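Local coordinates for DNR protein (Pseudomonas aeruginosa, PDB 2Z69) that probably acts as a DNA-binding transcription factor for dissimilative nitrate respiration, sensing nitric oxide, of which this is the sensor domain, at residues H18-L23 and F56-S61; Y45-G50 and T86-M91. All coordinates share one frame; numbering follows the deposited sequence.

Contact 1 of 2, residues H18-L23 and F56-S61; sequences HLFEPL and FYYLIS
F20, whose ring meets F56 across this contact, turns its carbonyl O back to the amide N of L23 at 3.2 Å and so closes a type I beta turn, F20 to L23. The turn lies in the loop between helices 6-14 and 25-33; L19, just before it, and F20, its first residue, pack on strand 55-59 of the beta barrel, the fold of the cyclic nucleotide-binding family used here as a sensor domain. Two rings carry the junction. F20 reaches out from the loop and F56 from the strand to meet it, and F20 CZ arrives at the rim of the F56 ring, near its plane, 3.7 Å from F56 CE2. Relative to the F20 ring the approach is oblique. F20 CG sits beside its backbone N and anti to the carbonyl carbon (chi1 -48°), a torsion that sends the ring out from the turn to the strand. Its neighbour L19 folds CB over one face of that ring, 3.9 Å above the plane and shifted to the rim, while L19 CD1 goes on to F56 CE2 at 4.3 Å. Around these residues F114 meets both the F20 and the F56 ring, L28 and L31 of helix 25-33 lie against F20, and Y119 stands edge-to-face with F56. All four touching residues are buried, and their mutual contacts are wholly apolar. L19 O, amid these apolar side chains, is hydrogen-bonded to Y119 OH, which gives the loop a polar tether. Y58, two residues on from F56, also points at the loop and adds a looser, oblique touch: F20 CE1, next to CZ in the ring, lies 4.4 Å from Y58 CD2.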
loop_
_atom_site.group_PDB
_atom_site.type_symbol
_atom_site.label_atom_id
_atom_site.label_comp_id
_atom_site.label_asym_id
_atom_site.label_seq_id
_atom_site.Cartn_x
_atom_site.Cartn_y
_atom_site.Cartn_z
ATOM N N HIS B 18 0.961 -11.096 -12.761
ATOM C CA HIS B 18 0.770 -10.904 -11.305
ATOM C C HIS B 18 -0.411 -10.016 -10.868
ATOM O O HIS B 18 -0.867 -10.140 -9.728
ATOM C CB HIS B 18 2.053 -10.387 -10.633
ATOM C CG HIS B 18 2.444 -9.005 -11.062
ATOM N ND1 HIS B 18 1.896 -7.867 -10.506
ATOM C CD2 HIS B 18 3.306 -8.578 -12.020
ATOM C CE1 HIS B 18 2.407 -6.800 -11.100
ATOM N NE2 HIS B 18 3.276 -7.204 -12.011
ATOM N N LEU B 19 -0.902 -9.126 -11.741
ATOM C CA LEU B 19 -2.027 -8.237 -11.360
ATOM C C LEU B 19 -3.392 -8.920 -11.395
ATOM O O LEU B 19 -4.361 -8.442 -10.770
ATOM C CB LEU B 19 -2.058 -6.964 -12.223
ATOM C CG LEU B 19 -1.096 -5.862 -11.783
ATOM C CD1 LEU B 19 -1.313 -4.593 -12.570
ATOM C CD2 LEU B 19 -1.191 -5.589 -10.280
ATOM N N PHE B 20 -3.454 -10.029 -12.132
ATOM C CA PHE B 20 -4.696 -10.736 -12.407
ATOM C C PHE B 20 -4.623 -12.163 -11.896
ATOM O O PHE B 20 -5.643 -12.830 -11.794
ATOM C CB PHE B 20 -5.017 -10.733 -13.917
ATOM C CG PHE B 20 -4.900 -9.385 -14.558
ATOM C CD1 PHE B 20 -3.719 -8.998 -15.186
ATOM C CD2 PHE B 20 -5.950 -8.491 -14.506
ATOM C CE1 PHE B 20 -3.602 -7.727 -15.783
ATOM C CE2 PHE B 20 -5.832 -7.227 -15.070
ATOM C CZ PHE B 20 -4.659 -6.853 -15.721
ATOM N N GLU B 21 -3.410 -12.620 -11.583
ATOM C CA GLU B 21 -3.172 -13.990 -11.084
ATOM C C GLU B 21 -4.017 -14.385 -9.860
ATOM O O GLU B 21 -4.691 -15.432 -9.888
ATOM C CB GLU B 21 -1.667 -14.213 -10.822
ATOM C CG GLU B 21 -1.326 -15.279 -9.775
ATOM C CD GLU B 21 -1.677 -16.679 -10.225
ATOM O OE1 GLU B 21 -1.760 -16.898 -11.455
ATOM O OE2 GLU B 21 -1.872 -17.560 -9.352
ATOM N N PRO B 22 -3.990 -13.567 -8.778
ATOM C CA PRO B 22 -4.725 -13.986 -7.564
ATOM C C PRO B 22 -6.255 -13.951 -7.718
ATOM O O PRO B 22 -6.982 -14.441 -6.836
ATOM C CB PRO B 22 -4.261 -12.979 -6.499
ATOM C CG PRO B 22 -3.077 -12.235 -7.113
ATOM C CD PRO B 22 -3.309 -12.272 -8.582
ATOM N N LEU B 23 -6.727 -13.387 -8.834
ATOM C CA LEU B 23 -8.145 -13.371 -9.163
ATOM C C LEU B 23 -8.627 -14.760 -9.533
ATOM O O LEU B 23 -7.893 -15.526 -10.168
ATOM C CB LEU B 23 -8.418 -12.414 -10.320
ATOM C CG LEU B 23 -8.226 -10.920 -10.047
ATOM C CD1 LEU B 23 -8.539 -10.112 -11.300
ATOM C CD2 LEU B 23 -9.103 -10.466 -8.898
ATOM N N PHE B 56 -6.152 1.574 -16.249
ATOM C CA PHE B 56 -4.811 1.096 -16.583
ATOM C C PHE B 56 -4.917 0.113 -17.759
ATOM O O PHE B 56 -6.029 -0.238 -18.159
ATOM C CB PHE B 56 -4.128 0.450 -15.380
ATOM C CG PHE B 56 -4.766 -0.814 -14.926
ATOM C CD1 PHE B 56 -5.965 -0.789 -14.193
ATOM C CD2 PHE B 56 -4.154 -2.044 -15.171
ATOM C CE1 PHE B 56 -6.558 -1.962 -13.750
ATOM C CE2 PHE B 56 -4.744 -3.236 -14.740
ATOM C CZ PHE B 56 -5.935 -3.197 -14.015
ATOM N N TYR B 57 -3.762 -0.312 -18.278
ATOM C CA TYR B 57 -3.665 -0.982 -19.563
ATOM C C TYR B 57 -2.867 -2.290 -19.483
ATOM O O TYR B 57 -1.891 -2.396 -18.756
ATOM C CB TYR B 57 -3.028 -0.052 -20.588
ATOM C CG TYR B 57 -3.922 1.122 -20.867
ATOM C CD1 TYR B 57 -3.970 2.220 -19.999
ATOM C CD2 TYR B 57 -4.788 1.094 -21.957
ATOM C CE1 TYR B 57 -4.867 3.289 -20.247
ATOM C CE2 TYR B 57 -5.677 2.119 -22.188
ATOM C CZ TYR B 57 -5.692 3.218 -21.356
ATOM O OH TYR B 57 -6.598 4.237 -21.653
ATOM N N TYR B 58 -3.341 -3.297 -20.210
ATOM C CA TYR B 58 -2.514 -4.448 -20.520
ATOM C C TYR B 58 -2.142 -4.369 -22.001
ATOM O O TYR B 58 -3.018 -4.192 -22.865
ATOM C CB TYR B 58 -3.283 -5.714 -20.227
ATOM C CG TYR B 58 -2.555 -6.980 -20.572
ATOM C CD1 TYR B 58 -2.778 -7.591 -21.801
ATOM C CD2 TYR B 58 -1.651 -7.552 -19.689
ATOM C CE1 TYR B 58 -2.144 -8.748 -22.160
ATOM C CE2 TYR B 58 -0.993 -8.760 -20.030
ATOM C CZ TYR B 58 -1.261 -9.331 -21.279
ATOM O OH TYR B 58 -0.660 -10.459 -21.693
ATOM N N LEU B 59 -0.853 -4.494 -22.296
ATOM C CA LEU B 59 -0.371 -4.405 -23.681
ATOM C C LEU B 59 -0.379 -5.799 -24.324
ATOM O O LEU B 59 0.475 -6.652 -24.045
ATOM C CB LEU B 59 1.048 -3.762 -23.708
ATOM C CG LEU B 59 1.715 -3.380 -25.025
ATOM C CD1 LEU B 59 0.813 -2.550 -25.905
ATOM C CD2 LEU B 59 3.042 -2.660 -24.747
ATOM N N ILE B 60 -1.361 -6.038 -25.191
ATOM C CA ILE B 60 -1.476 -7.347 -25.834
ATOM C C ILE B 60 -0.307 -7.488 -26.813
ATOM O O ILE B 60 0.456 -8.431 -26.729
ATOM C CB ILE B 60 -2.833 -7.543 -26.555
ATOM C CG1 ILE B 60 -4.010 -7.373 -25.574
ATOM C CG2 ILE B 60 -2.879 -8.896 -27.287
ATOM C CD1 ILE B 60 -5.233 -6.736 -26.257
ATOM N N SER B 61 -0.139 -6.499 -27.697
ATOM C CA SER B 61 0.886 -6.596 -28.741
ATOM C C SER B 61 1.405 -5.201 -28.947
ATOM O O SER B 61 0.654 -4.221 -28.792
ATOM C CB SER B 61 0.284 -7.140 -30.049
ATOM O OG SER B 61 -0.670 -6.222 -30.595
#

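Contact 2 of 2, residues Y45-G50 and T86-M91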
loop_
_atom_site.group_PDB
_atom_site.type_symbol
_atom_site.label_atom_id
_atom_site.label_comp_id
_atom_site.label_asym_id
_atom_site.label_seq_id
_atom_site.Cartn_x
_atom_site.Cartn_y
_atom_site.Cartn_z
ATOM N N TYR B 45 -1.464 8.178 -29.103
ATOM C CA TYR B 45 -1.423 8.240 -27.658
ATOM C C TYR B 45 -2.328 7.233 -26.988
ATOM O O TYR B 45 -3.483 7.080 -27.405
ATOM C CB TYR B 45 -1.748 9.660 -27.178
ATOM C CG TYR B 45 -0.664 10.605 -27.627
ATOM C CD1 TYR B 45 -0.836 11.377 -28.771
ATOM C CD2 TYR B 45 0.572 10.622 -26.982
ATOM C CE1 TYR B 45 0.191 12.240 -29.234
ATOM C CE2 TYR B 45 1.604 11.469 -27.414
ATOM C CZ TYR B 45 1.407 12.271 -28.539
ATOM O OH TYR B 45 2.409 13.072 -28.988
ATOM N N VAL B 46 -1.822 6.546 -25.958
ATOM C CA VAL B 46 -2.710 5.718 -25.116
ATOM C C VAL B 46 -3.444 6.673 -24.130
ATOM O O VAL B 46 -4.631 6.582 -23.944
ATOM C CB VAL B 46 -1.987 4.700 -24.293
ATOM C CG1 VAL B 46 -3.005 3.733 -23.680
ATOM C CG2 VAL B 46 -0.955 3.908 -25.143
ATOM N N PHE B 47 -2.691 7.578 -23.500
ATOM C CA PHE B 47 -3.271 8.662 -22.734
ATOM C C PHE B 47 -2.231 9.780 -22.706
ATOM O O PHE B 47 -1.052 9.542 -23.048
ATOM C CB PHE B 47 -3.652 8.210 -21.327
ATOM C CG PHE B 47 -2.530 7.508 -20.559
ATOM C CD1 PHE B 47 -2.542 6.146 -20.402
ATOM C CD2 PHE B 47 -1.511 8.242 -19.933
ATOM C CE1 PHE B 47 -1.510 5.492 -19.615
ATOM C CE2 PHE B 47 -0.515 7.618 -19.193
ATOM C CZ PHE B 47 -0.528 6.228 -19.039
ATOM N N ARG B 48 -2.699 10.986 -22.396
ATOM C CA ARG B 48 -1.859 12.189 -22.313
ATOM C C ARG B 48 -1.764 12.696 -20.864
ATOM O O ARG B 48 -2.715 12.579 -20.103
ATOM C CB ARG B 48 -2.397 13.304 -23.230
ATOM C CG ARG B 48 -2.587 12.855 -24.704
ATOM C CD ARG B 48 -3.416 13.905 -25.513
ATOM N NE ARG B 48 -3.582 13.444 -26.906
ATOM C CZ ARG B 48 -4.456 12.508 -27.243
ATOM N NH1 ARG B 48 -5.235 11.986 -26.299
ATOM N NH2 ARG B 48 -4.587 12.134 -28.510
ATOM N N GLN B 49 -0.606 13.250 -20.502
ATOM C CA GLN B 49 -0.403 13.774 -19.189
ATOM C C GLN B 49 -1.493 14.830 -18.961
ATOM O O GLN B 49 -1.773 15.614 -19.851
ATOM C CB GLN B 49 0.998 14.373 -19.057
ATOM C CG GLN B 49 1.208 15.208 -17.721
ATOM C CD GLN B 49 2.650 15.600 -17.503
ATOM O OE1 GLN B 49 3.551 15.102 -18.194
ATOM N NE2 GLN B 49 2.889 16.491 -16.525
ATOM N N GLY B 50 -2.129 14.790 -17.786
ATOM C CA GLY B 50 -3.106 15.810 -17.378
ATOM C C GLY B 50 -4.538 15.420 -17.697
ATOM O O GLY B 50 -5.463 16.106 -17.326
ATOM N N THR B 86 1.744 -4.686 -18.101
ATOM C CA THR B 86 0.728 -3.682 -17.749
ATOM C C THR B 86 1.438 -2.385 -17.523
ATOM O O THR B 86 2.631 -2.374 -17.332
ATOM C CB THR B 86 -0.078 -4.025 -16.455
ATOM O OG1 THR B 86 0.832 -4.343 -15.379
ATOM C CG2 THR B 86 -1.026 -5.215 -16.710
ATOM N N PHE B 87 0.689 -1.289 -17.570
ATOM C CA PHE B 87 1.206 0.000 -17.208
ATOM C C PHE B 87 0.091 0.895 -16.689
ATOM O O PHE B 87 -1.085 0.657 -16.959
ATOM C CB PHE B 87 2.001 0.647 -18.380
ATOM C CG PHE B 87 1.192 0.888 -19.649
ATOM C CD1 PHE B 87 1.143 -0.081 -20.665
ATOM C CD2 PHE B 87 0.587 2.114 -19.863
ATOM C CE1 PHE B 87 0.465 0.171 -21.847
ATOM C CE2 PHE B 87 -0.092 2.384 -21.027
ATOM C CZ PHE B 87 -0.166 1.426 -22.020
ATOM N N ALA B 88 0.470 1.907 -15.912
ATOM C CA ALA B 88 -0.478 2.857 -15.320
ATOM C C ALA B 88 -1.296 2.339 -14.118
ATOM O O ALA B 88 -2.159 3.058 -13.611
ATOM C CB ALA B 88 -1.412 3.473 -16.430
ATOM N N GLU B 89 -1.011 1.130 -13.634
ATOM C CA GLU B 89 -1.781 0.569 -12.509
ATOM C C GLU B 89 -1.490 1.318 -11.201
ATOM O O GLU B 89 -2.331 1.372 -10.308
ATOM C CB GLU B 89 -1.493 -0.919 -12.326
ATOM C CG GLU B 89 -0.042 -1.246 -11.987
ATOM C CD GLU B 89 0.788 -1.640 -13.210
ATOM O OE1 GLU B 89 0.490 -1.166 -14.317
ATOM O OE2 GLU B 89 1.742 -2.422 -13.063
ATOM N N ALA B 90 -0.309 1.927 -11.122
ATOM C CA ALA B 90 0.058 2.748 -9.983
ATOM C C ALA B 90 -0.887 3.925 -9.770
ATOM O O ALA B 90 -0.899 4.504 -8.692
ATOM C CB ALA B 90 1.504 3.241 -10.108
ATOM N N MET B 91 -1.673 4.268 -10.790
ATOM C CA MET B 91 -2.454 5.514 -10.759
ATOM C C MET B 91 -3.601 5.397 -9.766
ATOM O O MET B 91 -4.029 6.393 -9.176
ATOM C CB MET B 91 -2.968 5.910 -12.162
ATOM C CG MET B 91 -1.901 6.527 -13.136
ATOM S SD MET B 91 -1.044 8.040 -12.599
ATOM C CE MET B 91 -2.402 9.114 -12.165
#
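The F87 ring receives F47 CE1 at its edge, in plane, 3.7 Å from F87 CE2, and V46 CG1 at another part of the same edge, 4.0 Å from F87 CZ. The ring of Y57 meets F87 with the two planes only about 15° apart, and the F47 ring stacks with Y99. F47 also meets A88 obliquely: A88 CB lies 3.8 Å from F47 CE1 and 3.9 Å from F47 CZ. The two phenylalanine side chains run past one another antiparallel, each with CG wedged between its own backbone N and carbonyl carbon (chi1 52° in F47, 61° in F87). A classic beta bulge, V46 and F47 both facing A103, is consistent with both residues pointing to the same side, toward 86-91. Across from them, strand 86-87 leads through A88 into a 3-10 segment that begins at E89. The sequence is consistent with the start of the phosphate-binding cassette of cyclic nucleotide-binding domains. Here M91 N bonds A88 O at 3.1 Å, and T86 OG1 gives E89 OE2 a weak bond, also 3.1 Å. The second subunit reaches this corner too: its L151 packs on F47, and its L153 N makes a weak hydrogen bond to E89 OE2. Between 45-50 and 86-91 the contact is built of the edge of the F87 ring, the F47 ring, the A88 methyl and the branches of V46, which implies cohesion by dispersion and burial, while E89 OE2 is bonded, weakly, within 86-91 and to the second subunit, not to 45-50.

In the fold
From the N terminus the chain first passes 18-23, in the loop between the opening helices, then 45-50, which starts on the bulged strand 45-47, then strand 55-59, and last 86-91. The four segments interleave along the chain, so contact 1, closed at 56-61, and contact 2, closed at 86-91, cross instead of nesting. Contact 1 ties the helical N-terminal part to the barrel; contact 2 joins the edge strand 45-47 of one sheet to the edge strand 86-87 of the other, across the barrel interior. Their centres lie 14 Å apart, joined by neighbouring strands 55-59 and 86-87: Y57 O probably accepts a hydrogen bond from F87 N at 3.0 Å, and the Y57 ring also packs on V46.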